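Local coordinates for hypoxanthine phosphoribosyltransferase (Bacillus anthracis, PDB 4QYI), which probably salvages purines by transferring the phosphoribosyl group of phosphoribosyl diphosphate to hypoxanthine or guanine, giving the nucleotide and pyrophosphate, at residues K23-Q28 with K126-L131; V39-L44 with K86-N91; D53-I58 with V62-I67; D102-G107 with L141-V146. One frame throughout, in Å; residues are numbered along the deposited sequence.

Contact 1. Residues K23-Q28 with K126-L131; sequences KELALQ and KFCTLL
L25, on the inner side of helix 15-32, drops one methyl toward C128 of the sheet strand 124-129. From its CB, which stays 4.9 Å from C128 SG, the chain leaves with CG anti to the carbonyl carbon and close to the backbone N (chi1 -68°). CG comes no closer. At the fork the branches part: CD1, extended away from CA, comes to 4.4 Å from C128 SG and 4.5 Å from T129 O, while CD2 remains 5.4 Å from that sulfur. C128 answers by turning SG anti to its own N, so that the sulfur rises off the strand toward the helix. F50, from helix 48-55, touches both L25 and C128 and fills in beside the pair, and L54 of the same helix also packs on C128. T129 faces the other surface of the sheet, where its OG1 donates to L131 O (2.7 Å) from 34° outside the carbonyl plane, just where the chain turns its corner at L130. Across helix and strand, one methyl meets a sulfur and, at its margin, a carbonyl oxygen at loose van der Waals range, a buried contact of the helical layer with the sheet that brings no directional bond.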
# COMPACT_ATOMS: atom_id res chain seq x y z
N LYS A 23 1.21 -16.44 4.46
CA LYS A 23 1.26 -17.51 3.46
C LYS A 23 0.06 -18.45 3.61
O LYS A 23 -0.52 -18.92 2.64
CB LYS A 23 2.53 -18.36 3.63
CG LYS A 23 3.89 -17.73 3.36
CD LYS A 23 4.96 -18.78 3.61
CE LYS A 23 6.34 -18.18 3.66
NZ LYS A 23 7.41 -19.16 4.00
N GLU A 24 -0.26 -18.76 4.85
CA GLU A 24 -1.38 -19.64 5.15
C GLU A 24 -2.73 -19.04 4.77
O GLU A 24 -3.60 -19.73 4.25
CB GLU A 24 -1.33 -20.00 6.63
CG GLU A 24 -2.62 -20.62 7.18
CD GLU A 24 -2.46 -21.09 8.61
OE1 GLU A 24 -3.32 -21.88 9.06
OE2 GLU A 24 -1.47 -20.69 9.27
N LEU A 25 -2.91 -17.74 5.03
CA LEU A 25 -4.16 -17.08 4.64
C LEU A 25 -4.32 -17.08 3.13
O LEU A 25 -5.41 -17.27 2.61
CB LEU A 25 -4.21 -15.65 5.17
CG LEU A 25 -4.31 -15.53 6.68
CD1 LEU A 25 -4.26 -14.07 7.08
CD2 LEU A 25 -5.55 -16.21 7.24
N ALA A 26 -3.20 -16.89 2.42
CA ALA A 26 -3.24 -16.91 0.97
C ALA A 26 -3.67 -18.28 0.47
O ALA A 26 -4.42 -18.37 -0.49
CB ALA A 26 -1.89 -16.51 0.39
N LEU A 27 -3.22 -19.35 1.11
CA LEU A 27 -3.63 -20.70 0.70
C LEU A 27 -5.14 -20.88 0.90
O LEU A 27 -5.80 -21.47 0.08
CB LEU A 27 -2.84 -21.78 1.45
CG LEU A 27 -1.35 -21.95 1.09
CD1 LEU A 27 -0.65 -22.83 2.12
CD2 LEU A 27 -1.17 -22.51 -0.32
N GLN A 28 -5.66 -20.38 2.01
CA GLN A 28 -7.09 -20.50 2.30
C GLN A 28 -7.91 -19.77 1.23
O GLN A 28 -8.90 -20.27 0.74
CB GLN A 28 -7.39 -19.93 3.67
CG GLN A 28 -6.69 -20.67 4.80
CD GLN A 28 -6.92 -20.02 6.15
OE1 GLN A 28 -7.82 -19.20 6.31
NE2 GLN A 28 -6.10 -20.38 7.13
N LYS A 126 -15.96 -11.31 0.71
CA LYS A 126 -15.46 -11.87 1.95
C LYS A 126 -14.51 -10.90 2.60
O LYS A 126 -13.99 -10.01 1.94
CB LYS A 126 -14.73 -13.18 1.66
CG LYS A 126 -15.59 -14.23 0.96
CD LYS A 126 -16.79 -14.66 1.78
CE LYS A 126 -17.62 -15.71 1.05
NZ LYS A 126 -18.75 -16.16 1.91
N PHE A 127 -14.27 -11.10 3.90
CA PHE A 127 -13.36 -10.26 4.66
C PHE A 127 -12.15 -11.03 5.17
O PHE A 127 -12.28 -12.16 5.64
CB PHE A 127 -14.12 -9.61 5.82
CG PHE A 127 -15.20 -8.72 5.32
CD1 PHE A 127 -14.91 -7.43 4.96
CD2 PHE A 127 -16.46 -9.23 5.09
CE1 PHE A 127 -15.89 -6.62 4.45
CE2 PHE A 127 -17.45 -8.43 4.58
CZ PHE A 127 -17.16 -7.12 4.26
N CYS A 128 -11.00 -10.38 5.06
CA CYS A 128 -9.72 -10.92 5.48
C CYS A 128 -9.02 -9.91 6.37
O CYS A 128 -8.69 -8.82 5.92
CB CYS A 128 -8.86 -11.19 4.24
SG CYS A 128 -7.19 -11.78 4.64
N THR A 129 -8.77 -10.28 7.63
CA THR A 129 -8.09 -9.37 8.53
C THR A 129 -6.87 -10.03 9.12
O THR A 129 -6.85 -11.23 9.38
CB THR A 129 -9.02 -8.88 9.67
OG1 THR A 129 -8.36 -7.88 10.47
CG2 THR A 129 -9.44 -10.03 10.56
N LEU A 130 -5.84 -9.23 9.33
CA LEU A 130 -4.62 -9.72 9.92
C LEU A 130 -4.88 -10.02 11.38
O LEU A 130 -4.50 -11.09 11.87
CB LEU A 130 -3.51 -8.68 9.84
CG LEU A 130 -2.17 -9.11 10.45
CD1 LEU A 130 -1.61 -10.33 9.75
CD2 LEU A 130 -1.17 -7.98 10.39
N LEU A 131 -5.53 -9.07 12.05
CA LEU A 131 -5.82 -9.20 13.48
C LEU A 131 -7.30 -9.09 13.76
O LEU A 131 -8.00 -8.31 13.11
CB LEU A 131 -5.09 -8.10 14.23
CG LEU A 131 -3.60 -7.94 13.91
CD1 LEU A 131 -3.07 -6.68 14.60
CD2 LEU A 131 -2.78 -9.15 14.30

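Contact 2. Residues V39-L44 with K86-N91; sequences VVIAVL and KDIDVN
Where I88 and V90 of the loop pack on I41 and V39 of the strand, the charged flat groups within the two segments are the carboxylates of D87 and D89. K86 NZ comes to D89 OD1 from above the carboxylate plane, 36° out of it, in a 3.0 Å salt bridge, and K86 NZ also bonds D87 O at 2.8 Å, almost straight along the carbonyl. D87 OD1 is likewise met from over its face, by I88 N at 2.8 Å, and also receives H116 NE2. Beside these bonds, I88 and V90 point their side chains at the strand. I88 CG2 touches both CD1 and CG2 of I41, each at 4.0 Å, the two side chains crossing at about a right angle. V39 and V90 meet tip to tip, CG1 to CG2 at 4.1 Å; with V90 CG1 anti to the carbonyl carbon (chi1 -63°), CG2 falls between the backbone N and the carbonyl carbon. F117 of helix 108-118 packs on I41 and I88 alike. D89 is thus bridged to K86 and, through OD2, to a basic side chain of a neighbouring subunit, while branched methyls pack the loop onto strand 38-43, and D65 of strand 62-71 takes D89 N and V90 N.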
# COMPACT_ATOMS: atom_id res chain seq x y z
N VAL A 39 -10.71 -9.88 -6.84
CA VAL A 39 -10.47 -8.46 -6.66
C VAL A 39 -10.19 -8.29 -5.16
O VAL A 39 -10.99 -8.70 -4.31
CB VAL A 39 -11.67 -7.57 -7.03
CG1 VAL A 39 -11.38 -6.11 -6.68
CG2 VAL A 39 -12.00 -7.72 -8.51
N VAL A 40 -9.04 -7.72 -4.85
CA VAL A 40 -8.66 -7.46 -3.48
C VAL A 40 -8.82 -5.96 -3.22
O VAL A 40 -8.31 -5.14 -3.98
CB VAL A 40 -7.22 -7.89 -3.18
CG1 VAL A 40 -6.77 -7.40 -1.81
CG2 VAL A 40 -7.10 -9.39 -3.23
N ILE A 41 -9.59 -5.62 -2.20
CA ILE A 41 -9.78 -4.23 -1.85
C ILE A 41 -9.22 -4.02 -0.46
O ILE A 41 -9.77 -4.50 0.53
CB ILE A 41 -11.25 -3.80 -1.88
CG1 ILE A 41 -11.81 -3.94 -3.30
CG2 ILE A 41 -11.37 -2.33 -1.46
CD1 ILE A 41 -13.29 -3.71 -3.33
N ALA A 42 -8.14 -3.26 -0.41
CA ALA A 42 -7.47 -2.97 0.86
C ALA A 42 -7.93 -1.66 1.49
O ALA A 42 -8.04 -0.64 0.81
CB ALA A 42 -5.98 -2.95 0.63
N VAL A 43 -8.23 -1.69 2.79
CA VAL A 43 -8.68 -0.51 3.50
C VAL A 43 -7.44 0.28 3.96
O VAL A 43 -6.71 -0.15 4.85
CB VAL A 43 -9.60 -0.85 4.69
CG1 VAL A 43 -10.19 0.42 5.29
CG2 VAL A 43 -10.76 -1.74 4.26
N LEU A 44 -7.18 1.40 3.31
CA LEU A 44 -6.06 2.26 3.69
C LEU A 44 -6.29 2.91 5.07
O LEU A 44 -7.42 3.03 5.52
CB LEU A 44 -5.87 3.36 2.66
CG LEU A 44 -5.37 2.87 1.32
CD1 LEU A 44 -5.41 4.02 0.33
CD2 LEU A 44 -3.96 2.33 1.46
N LYS A 86 -12.29 7.93 -0.25
CA LYS A 86 -11.87 7.47 -1.56
C LYS A 86 -12.61 6.18 -1.81
O LYS A 86 -12.43 5.19 -1.10
CB LYS A 86 -10.35 7.22 -1.64
CG LYS A 86 -9.86 6.69 -3.00
CD LYS A 86 -10.01 7.72 -4.11
CE LYS A 86 -9.52 7.20 -5.46
NZ LYS A 86 -10.35 6.10 -6.07
N ASP A 87 -13.44 6.20 -2.84
CA ASP A 87 -14.22 5.06 -3.23
C ASP A 87 -13.41 4.24 -4.24
O ASP A 87 -12.38 4.68 -4.73
CB ASP A 87 -15.50 5.57 -3.88
CG ASP A 87 -16.62 4.55 -3.90
OD1 ASP A 87 -16.42 3.41 -3.44
OD2 ASP A 87 -17.75 4.95 -4.28
N ILE A 88 -13.87 3.05 -4.56
CA ILE A 88 -13.12 2.23 -5.50
C ILE A 88 -13.28 2.69 -6.95
O ILE A 88 -14.32 3.23 -7.35
CB ILE A 88 -13.50 0.75 -5.38
CG1 ILE A 88 -14.99 0.54 -5.62
CG2 ILE A 88 -13.13 0.22 -4.00
CD1 ILE A 88 -15.33 -0.93 -5.81
N ASP A 89 -12.25 2.42 -7.73
CA ASP A 89 -12.23 2.72 -9.15
C ASP A 89 -12.56 1.49 -9.97
O ASP A 89 -13.10 1.62 -11.05
CB ASP A 89 -10.82 3.10 -9.58
CG ASP A 89 -10.31 4.30 -8.84
OD1 ASP A 89 -11.03 5.30 -8.83
OD2 ASP A 89 -9.20 4.23 -8.27
N VAL A 90 -12.21 0.31 -9.48
CA VAL A 90 -12.41 -0.91 -10.27
C VAL A 90 -13.82 -1.43 -10.23
O VAL A 90 -14.60 -1.15 -9.32
CB VAL A 90 -11.49 -2.05 -9.81
CG1 VAL A 90 -10.04 -1.66 -10.04
CG2 VAL A 90 -11.74 -2.41 -8.35
N ASN A 91 -14.14 -2.20 -11.26
CA ASN A 91 -15.43 -2.83 -11.37
C ASN A 91 -15.50 -4.12 -10.57
O ASN A 91 -14.77 -5.05 -10.85
CB ASN A 91 -15.69 -3.18 -12.84
CG ASN A 91 -16.99 -3.91 -13.05
OD1 ASN A 91 -17.90 -3.82 -12.23
ND2 ASN A 91 -17.05 -4.69 -14.11

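Contact 3. Residues D53-I58 with V62-I67; sequences DLIRHI and VTIDFI
This contact lies in a beta-alpha-beta crossover, strand 38-43 to helix 48-55 to strand 62-71, where I55 of the helix and I58, which ends a turn, pack on V62 and I64 of the strand that follows. I55 carries CG1 between its backbone N and carbonyl carbon (chi1 70°), which sends CD1 across to I64 CD1 at 4.2 Å; the two chains cross at about a right angle. Its other branch, CG2, faces V62 CG1 at 4.3 Å. I58 supplies the closest touch, CG2 to V62 CG2 at 3.7 Å, again crosswise, so V62 offers one methyl to each isoleucine. The type I turn from I55 to I58, closed by I58 N to I55 O (3.1 Å), brings the second isoleucine round to the strand. Next along it, on the other face, buried D65 is held by several partners: F66 N donates to OD1 at 2.8 Å from 41° above the carboxylate plane, OD2 serves the loop 86-91, and a basic side chain of a neighbouring subunit forms a salt bridge with OD1. Beside the turn, R56 NH2 and D53 OD1 make a 2.9 Å salt bridge of weak hydrogen-bond geometry. Behind I58 lies A26 of helix 15-32, V40 of the adjacent parallel strand 38-43 packs beside V62 and I64, and the neighbouring subunit also covers I55, V62 and I64.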
# COMPACT_ATOMS: atom_id res chain seq x y z
N ASP A 53 1.98 -8.11 1.04
CA ASP A 53 2.52 -9.45 1.29
C ASP A 53 1.53 -10.55 0.92
O ASP A 53 1.91 -11.56 0.33
CB ASP A 53 2.91 -9.63 2.76
CG ASP A 53 4.14 -8.83 3.15
OD1 ASP A 53 4.84 -8.27 2.27
OD2 ASP A 53 4.40 -8.79 4.36
N LEU A 54 0.26 -10.35 1.26
CA LEU A 54 -0.76 -11.36 0.98
C LEU A 54 -0.92 -11.65 -0.51
O LEU A 54 -0.91 -12.81 -0.95
CB LEU A 54 -2.10 -10.88 1.51
CG LEU A 54 -3.29 -11.84 1.35
CD1 LEU A 54 -3.13 -13.05 2.26
CD2 LEU A 54 -4.59 -11.10 1.67
N ILE A 55 -1.05 -10.60 -1.31
CA ILE A 55 -1.29 -10.83 -2.74
C ILE A 55 -0.15 -11.51 -3.48
O ILE A 55 -0.38 -12.21 -4.47
CB ILE A 55 -1.74 -9.55 -3.48
CG1 ILE A 55 -0.60 -8.54 -3.59
CG2 ILE A 55 -2.98 -8.98 -2.80
CD1 ILE A 55 -0.99 -7.30 -4.38
N ARG A 56 1.07 -11.33 -2.99
CA ARG A 56 2.23 -11.95 -3.61
C ARG A 56 2.28 -13.47 -3.43
O ARG A 56 3.06 -14.13 -4.10
CB ARG A 56 3.52 -11.27 -3.16
CG ARG A 56 3.72 -9.94 -3.86
CD ARG A 56 5.02 -9.29 -3.48
NE ARG A 56 4.95 -8.72 -2.15
CZ ARG A 56 5.93 -8.05 -1.56
NH1 ARG A 56 7.10 -7.90 -2.17
NH2 ARG A 56 5.73 -7.55 -0.35
N HIS A 57 1.46 -14.00 -2.53
CA HIS A 57 1.35 -15.44 -2.33
C HIS A 57 0.12 -16.00 -3.02
O HIS A 57 -0.03 -17.21 -3.08
CB HIS A 57 1.31 -15.79 -0.84
CG HIS A 57 2.63 -15.63 -0.17
ND1 HIS A 57 2.89 -14.63 0.75
CD2 HIS A 57 3.79 -16.30 -0.33
CE1 HIS A 57 4.14 -14.72 1.15
NE2 HIS A 57 4.71 -15.72 0.51
N ILE A 58 -0.74 -15.14 -3.55
CA ILE A 58 -1.93 -15.61 -4.25
C ILE A 58 -1.59 -15.76 -5.72
O ILE A 58 -1.20 -14.80 -6.39
CB ILE A 58 -3.12 -14.66 -4.05
CG1 ILE A 58 -3.52 -14.66 -2.57
CG2 ILE A 58 -4.30 -15.10 -4.91
CD1 ILE A 58 -4.51 -13.57 -2.21
N VAL A 62 -5.17 -11.53 -9.77
CA VAL A 62 -5.65 -10.59 -8.79
C VAL A 62 -5.68 -9.15 -9.30
O VAL A 62 -4.73 -8.68 -9.92
CB VAL A 62 -4.77 -10.64 -7.52
CG1 VAL A 62 -5.07 -9.50 -6.57
CG2 VAL A 62 -4.91 -11.99 -6.80
N THR A 63 -6.77 -8.45 -9.00
CA THR A 63 -6.91 -7.02 -9.28
C THR A 63 -6.93 -6.38 -7.90
O THR A 63 -7.63 -6.85 -7.02
CB THR A 63 -8.21 -6.67 -10.01
OG1 THR A 63 -8.14 -7.19 -11.32
CG2 THR A 63 -8.43 -5.14 -10.11
N ILE A 64 -6.13 -5.35 -7.67
CA ILE A 64 -6.19 -4.73 -6.34
C ILE A 64 -6.63 -3.28 -6.45
O ILE A 64 -6.31 -2.60 -7.40
CB ILE A 64 -4.91 -4.93 -5.50
CG1 ILE A 64 -5.10 -4.34 -4.09
CG2 ILE A 64 -3.71 -4.29 -6.16
CD1 ILE A 64 -4.10 -4.82 -3.06
N ASP A 65 -7.37 -2.81 -5.45
CA ASP A 65 -7.77 -1.41 -5.40
C ASP A 65 -7.82 -1.05 -3.92
O ASP A 65 -7.67 -1.93 -3.03
CB ASP A 65 -9.13 -1.19 -6.09
CG ASP A 65 -9.38 0.29 -6.47
OD1 ASP A 65 -8.53 1.17 -6.20
OD2 ASP A 65 -10.44 0.57 -7.08
N PHE A 66 -8.01 0.23 -3.65
CA PHE A 66 -8.02 0.73 -2.30
C PHE A 66 -9.26 1.56 -1.98
O PHE A 66 -9.87 2.18 -2.85
CB PHE A 66 -6.80 1.62 -2.08
CG PHE A 66 -5.51 0.93 -2.31
CD1 PHE A 66 -4.97 0.13 -1.31
CD2 PHE A 66 -4.82 1.06 -3.50
CE1 PHE A 66 -3.78 -0.53 -1.50
CE2 PHE A 66 -3.62 0.40 -3.69
CZ PHE A 66 -3.10 -0.40 -2.69
N ILE A 67 -9.62 1.56 -0.70
CA ILE A 67 -10.71 2.36 -0.22
C ILE A 67 -10.23 3.08 1.03
O ILE A 67 -9.42 2.54 1.79
CB ILE A 67 -11.99 1.54 0.05
CG1 ILE A 67 -13.17 2.46 0.35
CG2 ILE A 67 -11.80 0.57 1.20
CD1 ILE A 67 -14.53 1.78 0.28

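Contact 4. Residues D102-G107 with L141-V146; sequences DIIDSG and LTAEYV. With MG (magnesium ion), chain F; PO4 (phosphate ion), chain H.
I104 CD1 touches two partners, A143 CB at 3.9 Å and L141 CD2 at 4.2 Å, with the I104 and L141 side chains crossing at about a right angle. With CG anti to the backbone N (chi1 -170°), the L141 side chain is sent toward the loop. Its other methyl, CD1, rests 3.9 Å from G107 O. L110 of helix 108-118 adds to the packing on I104 and L141. R137 bonds both L141 O and D105 O, joining the two segments at one guanidinium group. On the far side of this apolar patch the chain curls round a phosphate. D105 N points at its O2 (2.7 Å, 164°), and G107 N reaches the same oxygen at 3.1 Å; T109 N is a further donor to the ion. D105 OD1 accepts S106 N at 2.6 Å on the anti side of the carboxylate, 15° out of its plane. G107, with a positive phi that glycine adopts easily, is the N-cap of helix 108-118, whose start would probably favour the anion. At the start of the segment, D102 OD1 binds magnesium at 2.0 Å; E101 and four waters complete six ligands, and one of these waters donates to I103 O. The sequence EDIIDSG matches the phosphoribosyl diphosphate motif of this family, and the phosphate, probably from the crystallisation liquor, sits where a nucleotide 5'-phosphate would be expected. Backbone N-H groups thus face the anion, while I104 and L141 back the loop from within.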
# COMPACT_ATOMS: atom_id res chain seq x y z
N ASP A 102 -6.41 -4.56 8.47
CA ASP A 102 -5.35 -4.82 9.42
C ASP A 102 -6.00 -5.31 10.71
O ASP A 102 -5.51 -6.24 11.34
CB ASP A 102 -4.51 -3.56 9.69
CG ASP A 102 -5.36 -2.34 10.04
OD1 ASP A 102 -6.52 -2.22 9.60
OD2 ASP A 102 -4.84 -1.47 10.75
N ILE A 103 -7.11 -4.69 11.09
CA ILE A 103 -7.79 -5.04 12.33
C ILE A 103 -9.29 -4.96 12.26
O ILE A 103 -9.83 -4.09 11.59
CB ILE A 103 -7.42 -4.04 13.45
CG1 ILE A 103 -5.92 -4.05 13.70
CG2 ILE A 103 -8.15 -4.36 14.76
CD1 ILE A 103 -5.42 -2.89 14.53
N ILE A 104 -9.96 -5.87 12.95
CA ILE A 104 -11.40 -5.82 13.05
C ILE A 104 -11.66 -5.95 14.53
O ILE A 104 -11.21 -6.91 15.14
CB ILE A 104 -12.11 -6.97 12.34
CG1 ILE A 104 -11.83 -6.95 10.85
CG2 ILE A 104 -13.61 -6.87 12.58
CD1 ILE A 104 -12.56 -8.06 10.12
N ASP A 105 -12.33 -4.97 15.12
CA ASP A 105 -12.65 -5.03 16.54
C ASP A 105 -14.17 -4.97 16.78
O ASP A 105 -14.81 -6.00 17.00
CB ASP A 105 -11.82 -4.03 17.38
CG ASP A 105 -11.79 -2.61 16.82
OD1 ASP A 105 -12.78 -2.14 16.21
OD2 ASP A 105 -10.77 -1.94 17.05
N SER A 106 -14.75 -3.79 16.69
CA SER A 106 -16.18 -3.70 16.89
C SER A 106 -16.91 -4.24 15.67
O SER A 106 -18.05 -4.72 15.78
CB SER A 106 -16.58 -2.24 17.10
OG SER A 106 -16.48 -1.55 15.88
N GLY A 107 -16.26 -4.12 14.51
CA GLY A 107 -16.82 -4.57 13.23
C GLY A 107 -17.85 -3.63 12.64
O GLY A 107 -18.35 -3.85 11.53
N LEU A 141 -20.28 -9.88 12.78
CA LEU A 141 -19.40 -9.90 11.61
C LEU A 141 -18.26 -10.86 11.87
O LEU A 141 -17.37 -10.62 12.70
CB LEU A 141 -18.89 -8.50 11.25
CG LEU A 141 -18.14 -8.35 9.90
CD1 LEU A 141 -18.26 -6.97 9.27
CD2 LEU A 141 -16.68 -8.75 10.00
N THR A 142 -18.30 -11.96 11.13
CA THR A 142 -17.28 -12.97 11.21
C THR A 142 -16.47 -12.87 9.93
O THR A 142 -17.01 -12.96 8.83
CB THR A 142 -17.93 -14.36 11.36
OG1 THR A 142 -18.71 -14.40 12.56
CG2 THR A 142 -16.88 -15.46 11.44
N ALA A 143 -15.18 -12.65 10.09
CA ALA A 143 -14.27 -12.57 8.96
C ALA A 143 -13.96 -13.99 8.52
O ALA A 143 -13.62 -14.85 9.36
CB ALA A 143 -13.00 -11.84 9.35
N GLU A 144 -14.01 -14.23 7.21
CA GLU A 144 -13.72 -15.54 6.70
C GLU A 144 -12.24 -15.89 6.87
O GLU A 144 -11.89 -17.06 7.03
CB GLU A 144 -14.14 -15.67 5.23
CG GLU A 144 -15.65 -15.75 5.00
CD GLU A 144 -16.45 -14.45 5.19
OE1 GLU A 144 -15.90 -13.32 5.27
OE2 GLU A 144 -17.69 -14.58 5.22
N TYR A 145 -11.37 -14.89 6.84
CA TYR A 145 -9.93 -15.14 6.96
C TYR A 145 -9.40 -14.28 8.08
O TYR A 145 -9.54 -13.07 8.05
CB TYR A 145 -9.22 -14.81 5.63
CG TYR A 145 -9.92 -15.44 4.45
CD1 TYR A 145 -9.75 -16.78 4.15
CD2 TYR A 145 -10.76 -14.71 3.62
CE1 TYR A 145 -10.39 -17.37 3.07
CE2 TYR A 145 -11.40 -15.29 2.54
CZ TYR A 145 -11.21 -16.62 2.27
OH TYR A 145 -11.86 -17.19 1.20
N VAL A 146 -8.77 -14.93 9.07
CA VAL A 146 -8.22 -14.24 10.22
C VAL A 146 -6.80 -14.70 10.52
O VAL A 146 -6.56 -15.89 10.67
CB VAL A 146 -9.07 -14.52 11.48
CG1 VAL A 146 -8.48 -13.81 12.68
CG2 VAL A 146 -10.51 -14.09 11.26
MG MG F . -7.68 -0.70 9.06
P PO4 H . -13.91 -2.16 12.42
O1 PO4 H . -12.72 -1.35 12.00
O2 PO4 H . -13.48 -3.13 13.50
O3 PO4 H . -15.02 -1.34 13.03
O4 PO4 H . -14.46 -2.86 11.22
O HOH W 1 -6.65 0.68 10.22
O HOH W 2 -8.88 -1.56 10.83
O HOH W 3 -9.64 0.23 8.66
O HOH W 4 -7.04 -0.11 7.45

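From the N terminus, helix 15-32 supplies the first half of contact 1, which closes only at strand 124-129 and so encloses contacts 2 and 3. Strand 38-43 opens contact 2; inside its loop, contact 3 closes after a three-residue gap, and the two touch through the paired strands 38-43 and 62-71. Contact 3 also meets contact 1, where A26 of helix 15-32 packs on H57 in the turn leading out of helix 48-55. Contact 4 opens after contact 2 has closed and crosses contact 1: 102-107 precedes 126-131 and 141-146 follows it, with T129 N probably bonded to Y145 O and L131 N to D102 O. All four reach the same mixed sheet.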